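Local coordinates for acetyltransferase, GNAT family (Streptococcus agalactiae 2603V/R, PDB 2PC1), which probably transfers an acyl group, most likely acetyl from acetyl-CoA as in other GNAT-family enzymes, to an acceptor substrate, at residues 28-31 against 32-36; 59-62 against 63-67. All coordinates share one frame; numbering follows the deposited sequence. Where two conformers were deposited one is given.

Contact 1: residues 28-31 against 32-36; sequences NEID and QIMLL
Glu29 and Gln32 both turn CG back beside their own backbone N (chi1 -65° and -70°) and then run on extended, which brings Gln32 NE2 across the Glu29 chain, 3.9 Å from Glu29 CG. The carboxylate and amide planes stand 71° apart, and the two groups meet through solvent: one water donates to both Glu29 OE2 and Gln32 OE1, the latter at 2.8 Å. A second water joins the ends of the turn, donating to Asn28 O at 2.8 Å and accepting from Gln32 N and NE2. The backbone closes the first turns through Ile33 N to Glu29 O (2.9 Å), Met34 N to Ile30 O and Leu35 N to Asp31 O. On another side of the helix Ile30 and Met34, a selenomethionine, lie alongside each other, pointing the same way, with CD1 of Ile30 4.1 Å from CG of Met34. Glu29 is buried; its OE2 forms a salt bridge with Arg23 and its OE1 accepts a hydrogen bond from Phe26 N. Glu29, in the 3-10 turn leading into helix 30-46, rests with Gln32 and Ile33 on Leu82 of strand 81-91, while Ile30, Ile33 and Met34 pack against Ile64 of helix 61-70.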
ATOM      1  N   ASN A  28       0.323  -4.008 -19.864  1.00  9.46           N
ATOM      2  CA  ASN A  28       1.297  -3.183 -20.548  1.00 11.95           C
ATOM      3  C   ASN A  28       1.726  -1.964 -19.759  1.00 12.65           C
ATOM      4  O   ASN A  28       2.535  -1.172 -20.273  1.00 14.11           O
ATOM      5  CB  ASN A  28       0.868  -2.843 -21.969  1.00 13.11           C
ATOM      6  CG  ASN A  28      -0.155  -1.757 -22.042  1.00 13.26           C
ATOM      7  OD1 ASN A  28      -0.645  -1.223 -21.046  1.00 15.82           O
ATOM      8  ND2 ASN A  28      -0.510  -1.415 -23.299  1.00 17.12           N
ATOM      9  N   GLU A  29       1.276  -1.838 -18.506  1.00  9.95           N
ATOM     10  CA  GLU A  29       1.749  -0.771 -17.633  1.00 10.63           C
ATOM     11  C   GLU A  29       2.915  -1.198 -16.747  1.00  9.88           C
ATOM     12  O   GLU A  29       3.383  -0.407 -15.922  1.00 10.02           O
ATOM     13  CB  GLU A  29       0.589  -0.251 -16.793  1.00 12.42           C
ATOM     14  CG  GLU A  29      -0.447   0.394 -17.697  1.00 13.05           C
ATOM     15  CD  GLU A  29      -1.636   0.957 -16.974  1.00 14.98           C
ATOM     16  OE1 GLU A  29      -2.327   0.214 -16.251  1.00 11.80           O
ATOM     17  OE2 GLU A  29      -1.906   2.173 -17.156  1.00 20.06           O
ATOM     18  N   ILE A  30       3.412  -2.419 -16.940  1.00 10.92           N
ATOM     19  CA  ILE A  30       4.462  -2.931 -16.097  1.00 11.54           C
ATOM     20  C   ILE A  30       5.698  -2.007 -16.040  1.00 12.28           C
ATOM     21  O   ILE A  30       6.218  -1.762 -14.950  1.00 11.60           O
ATOM     22  CB  ILE A  30       4.848  -4.409 -16.484  1.00 13.00           C
ATOM     23  CG1 ILE A  30       5.951  -4.953 -15.574  1.00 12.31           C
ATOM     24  CG2 ILE A  30       5.318  -4.533 -17.939  1.00 14.44           C
ATOM     25  CD1 ILE A  30       5.548  -5.068 -14.131  1.00 15.79           C
ATOM     26  N   ASP A  31       6.151  -1.461 -17.166  1.00 10.68           N
ATOM     27  CA  ASP A  31       7.357  -0.640 -17.139  1.00 13.02           C
ATOM     28  C   ASP A  31       7.113   0.666 -16.426  1.00 13.07           C
ATOM     29  O   ASP A  31       7.974   1.142 -15.678  1.00 13.09           O
ATOM     30  CB  ASP A  31       7.882  -0.381 -18.552  1.00 13.83           C
ATOM     31  CG  ASP A  31       8.415  -1.627 -19.214  1.00 19.78           C
ATOM     32  OD1 ASP A  31       8.780  -2.578 -18.507  1.00 20.94           O
ATOM     33  OD2 ASP A  31       8.436  -1.659 -20.457  1.00 29.14           O
ATOM     34  N   GLN A  32       5.956   1.283 -16.628  1.00 11.29           N
ATOM     35  CA  GLN A  32       5.606   2.487 -15.949  1.00 11.26           C
ATOM     36  C   GLN A  32       5.554   2.249 -14.445  1.00 11.56           C
ATOM     37  O   GLN A  32       5.959   3.086 -13.665  1.00 11.07           O
ATOM     38  CB  GLN A  32       4.256   3.032 -16.424  1.00 13.65           C
ATOM     39  CG  GLN A  32       4.228   3.580 -17.816  1.00 15.98           C
ATOM     40  CD  GLN A  32       2.793   3.725 -18.282  1.00 18.99           C
ATOM     41  OE1 GLN A  32       2.096   4.667 -17.914  1.00 29.87           O
ATOM     42  NE2 GLN A  32       2.331   2.757 -19.056  1.00 21.56           N
ATOM     43  N   ILE A  33       4.968   1.130 -14.026  1.00  9.65           N
ATOM     44  CA  ILE A  33       4.902   0.824 -12.609  1.00 10.41           C
ATOM     45  C   ILE A  33       6.323   0.644 -12.084  1.00 10.57           C
ATOM     46  O   ILE A  33       6.643   1.127 -11.017  1.00 10.60           O
ATOM     47  CB  ILE A  33       4.027  -0.420 -12.349  1.00 10.85           C
ATOM     48  CG1 ILE A  33       2.566  -0.123 -12.733  1.00 11.60           C
ATOM     49  CG2 ILE A  33       4.159  -0.871 -10.894  1.00 11.53           C
ATOM     50  CD1 ILE A  33       1.696  -1.356 -12.862  1.00 11.45           C
HETATM   51  N   MSE A  34       7.174  -0.036 -12.843  1.00  9.08           N
HETATM   52  CA  MSE A  34       8.518  -0.289 -12.334  1.00 11.42           C
HETATM   53  C   MSE A  34       9.307   0.993 -12.195  1.00 12.16           C
HETATM   54  O   MSE A  34      10.124   1.128 -11.278  1.00 11.22           O
HETATM   55  CB  MSE A  34       9.253  -1.295 -13.206  1.00 12.00           C
HETATM   56  CG  MSE A  34       8.783  -2.746 -13.069  1.00 11.66           C
HETATM   57 SE   MSE A  34       8.309  -3.313 -11.285  0.75 17.84          SE
HETATM   58  CE  MSE A  34       9.526  -3.257 -10.494  1.00 15.88           C
ATOM     59  N   LEU A  35       9.088   1.942 -13.097  1.00 10.37           N
ATOM     60  CA  LEU A  35       9.741   3.254 -12.955  1.00 11.88           C
ATOM     61  C   LEU A  35       9.339   3.884 -11.649  1.00 11.51           C
ATOM     62  O   LEU A  35      10.185   4.425 -10.915  1.00 12.86           O
ATOM     63  CB  LEU A  35       9.372   4.186 -14.118  1.00 12.89           C
ATOM     64  CG  LEU A  35       9.996   3.817 -15.451  1.00 17.05           C
ATOM     65  CD1 LEU A  35       9.279   4.485 -16.640  1.00 19.62           C
ATOM     66  CD2 LEU A  35      11.490   4.154 -15.477  1.00 16.88           C
ATOM     67  N   LEU A  36       8.052   3.821 -11.306  1.00 12.29           N
ATOM     68  CA  LEU A  36       7.537   4.395 -10.092  1.00 14.21           C
ATOM     69  C   LEU A  36       8.098   3.669  -8.899  1.00 12.77           C
ATOM     70  O   LEU A  36       8.546   4.293  -7.952  1.00 13.18           O
ATOM     71  CB  LEU A  36       5.990   4.333 -10.084  1.00 14.59           C
ATOM     72  CG  LEU A  36       5.256   4.699  -8.795  1.00 16.33           C
ATOM     73  CD1 LEU A  36       5.673   6.065  -8.243  1.00 21.34           C
ATOM     74  CD2 LEU A  36       3.744   4.667  -9.032  1.00 21.24           C
TER
HETATM   75  O   HOH W   1       4.499   0.463 -19.167  1.00 23.30           O
HETATM   76  O   HOH W   2       0.621   1.912 -20.964  1.00 39.05           O
HETATM   77  O   HOH W   3      -0.573   4.034 -18.357  1.00 32.66           O

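Contact 2: residues 59-62 against 63-67; sequences PNRN and DIIDD
A capping box formed by Asn60 and Asp63 starts helix 61-70, each residue's side chain accepting from the other's backbone N-H. Asn60, the N-cap, holds CG between its backbone N and carbonyl carbon (chi1 59°), a torsion that swings OD1 forward to Asp63 N at 2.9 Å. In return Asp63 OD2 accepts from Asn60 N at 2.8 Å in a nearly straight bond (174°), through its anti lone pair, the one away from OD1. The amide and carboxylate planes are nearly parallel, 9° apart, with Asp63 OD2 over the face of the Asn60 amide, 3.2 Å from Asn60 CG. Asn60 ND2 is held in turn by Asp56 O, which helps fix the rotation of the capping amide. Just before the box, Pro59, preceded by a cis peptide, packs on Trp52 and sets CB 4.3 Å from Ile64 CD1. Helical bonds then take over: Ile64 N to Asn60 O at 3.1 Å, Ile65 N to Arg61 O and Asp66 N to Asn62 O. Farther along, buried Asp67 pairs with Arg116 and Tyr85 OH, tying this helix to the central sheet. Within the box, Asn60 OD1 and Asp63 OD2 are two acceptors only 3.0 Å apart, each receiving a backbone N-H.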
ATOM      1  N   PRO A  59      10.152  -4.863  -4.032  1.00 15.12           N
ATOM      2  CA  PRO A  59       9.306  -5.499  -5.033  1.00 16.86           C
ATOM      3  C   PRO A  59       9.966  -5.416  -6.396  1.00 16.84           C
ATOM      4  O   PRO A  59      10.364  -4.327  -6.828  1.00 17.01           O
ATOM      5  CB  PRO A  59       8.021  -4.670  -4.987  1.00 17.77           C
ATOM      6  CG  PRO A  59       8.286  -3.531  -4.103  1.00 16.61           C
ATOM      7  CD  PRO A  59       9.664  -3.515  -3.696  1.00 13.93           C
ATOM      8  N   ASN A  60      10.100  -6.545  -7.075  1.00 16.21           N
ATOM      9  CA  ASN A  60      10.717  -6.560  -8.388  1.00 15.36           C
ATOM     10  C   ASN A  60       9.670  -6.770  -9.483  1.00 15.31           C
ATOM     11  O   ASN A  60       8.478  -6.855  -9.217  1.00 14.57           O
ATOM     12  CB  ASN A  60      11.830  -7.603  -8.456  1.00 17.09           C
ATOM     13  CG  ASN A  60      11.354  -8.997  -8.155  1.00 21.75           C
ATOM     14  OD1 ASN A  60      10.255  -9.396  -8.542  1.00 22.32           O
ATOM     15  ND2 ASN A  60      12.204  -9.768  -7.462  1.00 28.03           N
ATOM     16  N   ARG A  61      10.120  -6.839 -10.729  1.00 13.20           N
ATOM     17  CA  ARG A  61       9.221  -6.924 -11.867  0.50 15.17           C
ATOM     18  C   ARG A  61       8.311  -8.145 -11.730  1.00 14.53           C
ATOM     19  O   ARG A  61       7.131  -8.086 -12.011  1.00 14.42           O
ATOM     20  CB  ARG A  61      10.050  -6.992 -13.155  0.50 14.39           C
ATOM     21  CG  ARG A  61       9.281  -7.156 -14.464  0.50 16.44           C
ATOM     22  CD  ARG A  61      10.224  -6.989 -15.661  0.50 17.63           C
ATOM     23  NE  ARG A  61      10.671  -5.600 -15.745  0.50 15.30           N
ATOM     24  CZ  ARG A  61      10.139  -4.660 -16.529  0.50  8.70           C
ATOM     25  NH1 ARG A  61       9.146  -4.949 -17.356  0.50 15.33           N
ATOM     26  NH2 ARG A  61      10.607  -3.421 -16.476  0.50 15.11           N
ATOM     27  N   ASN A  62       8.892  -9.261 -11.309  1.00 15.41           N
ATOM     28  CA  ASN A  62       8.091 -10.464 -11.102  1.00 16.19           C
ATOM     29  C   ASN A  62       7.039 -10.310 -10.017  1.00 15.28           C
ATOM     30  O   ASN A  62       5.934 -10.858 -10.125  1.00 15.71           O
ATOM     31  CB  ASN A  62       8.971 -11.674 -10.794  1.00 17.41           C
ATOM     32  CG  ASN A  62       9.810 -12.112 -11.988  1.00 19.09           C
ATOM     33  OD1 ASN A  62       9.458 -11.885 -13.150  1.00 23.27           O
ATOM     34  ND2 ASN A  62      10.943 -12.733 -11.698  1.00 29.80           N
ATOM     35  N   ASP A  63       7.368  -9.602  -8.944  1.00 14.14           N
ATOM     36  CA  ASP A  63       6.376  -9.320  -7.916  1.00 15.47           C
ATOM     37  C   ASP A  63       5.194  -8.544  -8.497  1.00 12.63           C
ATOM     38  O   ASP A  63       4.035  -8.850  -8.222  1.00 13.10           O
ATOM     39  CB  ASP A  63       6.962  -8.526  -6.759  1.00 14.88           C
ATOM     40  CG  ASP A  63       8.007  -9.303  -5.980  1.00 20.79           C
ATOM     41  OD1 ASP A  63       7.676 -10.425  -5.528  1.00 27.91           O
ATOM     42  OD2 ASP A  63       9.151  -8.819  -5.816  1.00 18.39           O
ATOM     43  N   ILE A  64       5.483  -7.534  -9.301  1.00 12.59           N
ATOM     44  CA  ILE A  64       4.426  -6.716  -9.871  1.00 12.27           C
ATOM     45  C   ILE A  64       3.631  -7.470 -10.930  1.00 11.46           C
ATOM     46  O   ILE A  64       2.394  -7.375 -10.986  1.00 11.22           O
ATOM     47  CB  ILE A  64       5.000  -5.408 -10.419  1.00 12.20           C
ATOM     48  CG1 ILE A  64       5.691  -4.612  -9.303  1.00 12.95           C
ATOM     49  CG2 ILE A  64       3.910  -4.570 -11.063  1.00 14.05           C
ATOM     50  CD1 ILE A  64       4.921  -4.479  -8.030  1.00 15.38           C
ATOM     51  N   ILE A  65       4.292  -8.266 -11.775  1.00 14.12           N
ATOM     52  CA  ILE A  65       3.556  -9.079 -12.744  0.50 14.13           C
ATOM     53  C   ILE A  65       2.615 -10.036 -12.001  1.00 11.41           C
ATOM     54  O   ILE A  65       1.477 -10.213 -12.400  1.00 12.53           O
ATOM     55  CB  ILE A  65       4.499  -9.850 -13.700  0.50 15.54           C
ATOM     56  CG1 ILE A  65       5.164  -8.868 -14.671  0.50 11.53           C
ATOM     57  CG2 ILE A  65       3.721 -10.929 -14.485  0.50 13.66           C
ATOM     58  CD1 ILE A  65       6.312  -9.437 -15.493  0.50 16.25           C
ATOM     59  N   ASP A  66       3.109 -10.620 -10.905  1.00 11.92           N
ATOM     60  CA  ASP A  66       2.266 -11.490 -10.093  1.00 11.68           C
ATOM     61  C   ASP A  66       1.040 -10.736  -9.555  1.00 11.82           C
ATOM     62  O   ASP A  66      -0.070 -11.245  -9.577  1.00 11.69           O
ATOM     63  CB  ASP A  66       3.050 -12.180  -8.970  1.00 12.59           C
ATOM     64  CG  ASP A  66       3.904 -13.351  -9.470  1.00 21.42           C
ATOM     65  OD1 ASP A  66       3.729 -13.775 -10.629  1.00 25.12           O
ATOM     66  OD2 ASP A  66       4.721 -13.869  -8.677  1.00 29.55           O
ATOM     67  N   ASP A  67       1.234  -9.498  -9.107  1.00 10.81           N
ATOM     68  CA  ASP A  67       0.117  -8.661  -8.680  1.00 10.82           C
ATOM     69  C   ASP A  67      -0.906  -8.440  -9.781  1.00 11.29           C
ATOM     70  O   ASP A  67      -2.083  -8.474  -9.542  1.00 10.60           O
ATOM     71  CB  ASP A  67       0.606  -7.277  -8.185  1.00 10.95           C
ATOM     72  CG  ASP A  67       1.224  -7.303  -6.817  1.00 12.10           C
ATOM     73  OD1 ASP A  67       1.088  -8.293  -6.072  1.00 13.40           O
ATOM     74  OD2 ASP A  67       1.858  -6.278  -6.468  1.00 11.54           O
TER

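In the fold
Contact 1 comes first along the chain, at the start of helix 30-46, and contact 2 follows at the start of helix 61-70, the next helix. Their centres lie 10 Å apart on the same side of the chain's centre, and they touch directly. In the conformer of Arg61 given, Asp31 OD1 forms a salt bridge with Arg61 NH1 at 2.7 Å, while Ile64 touches Ile30 CD1 with its CG2 and the selenium of Met34 with its CG1, both at 3.5 Å. Ile33 and Ile64 both also reach Tyr85 on strand 81-91. Two consecutive helix starts are thereby joined to each other and to the mixed sheet of the GNAT fold, whose N-terminal half they help to pack.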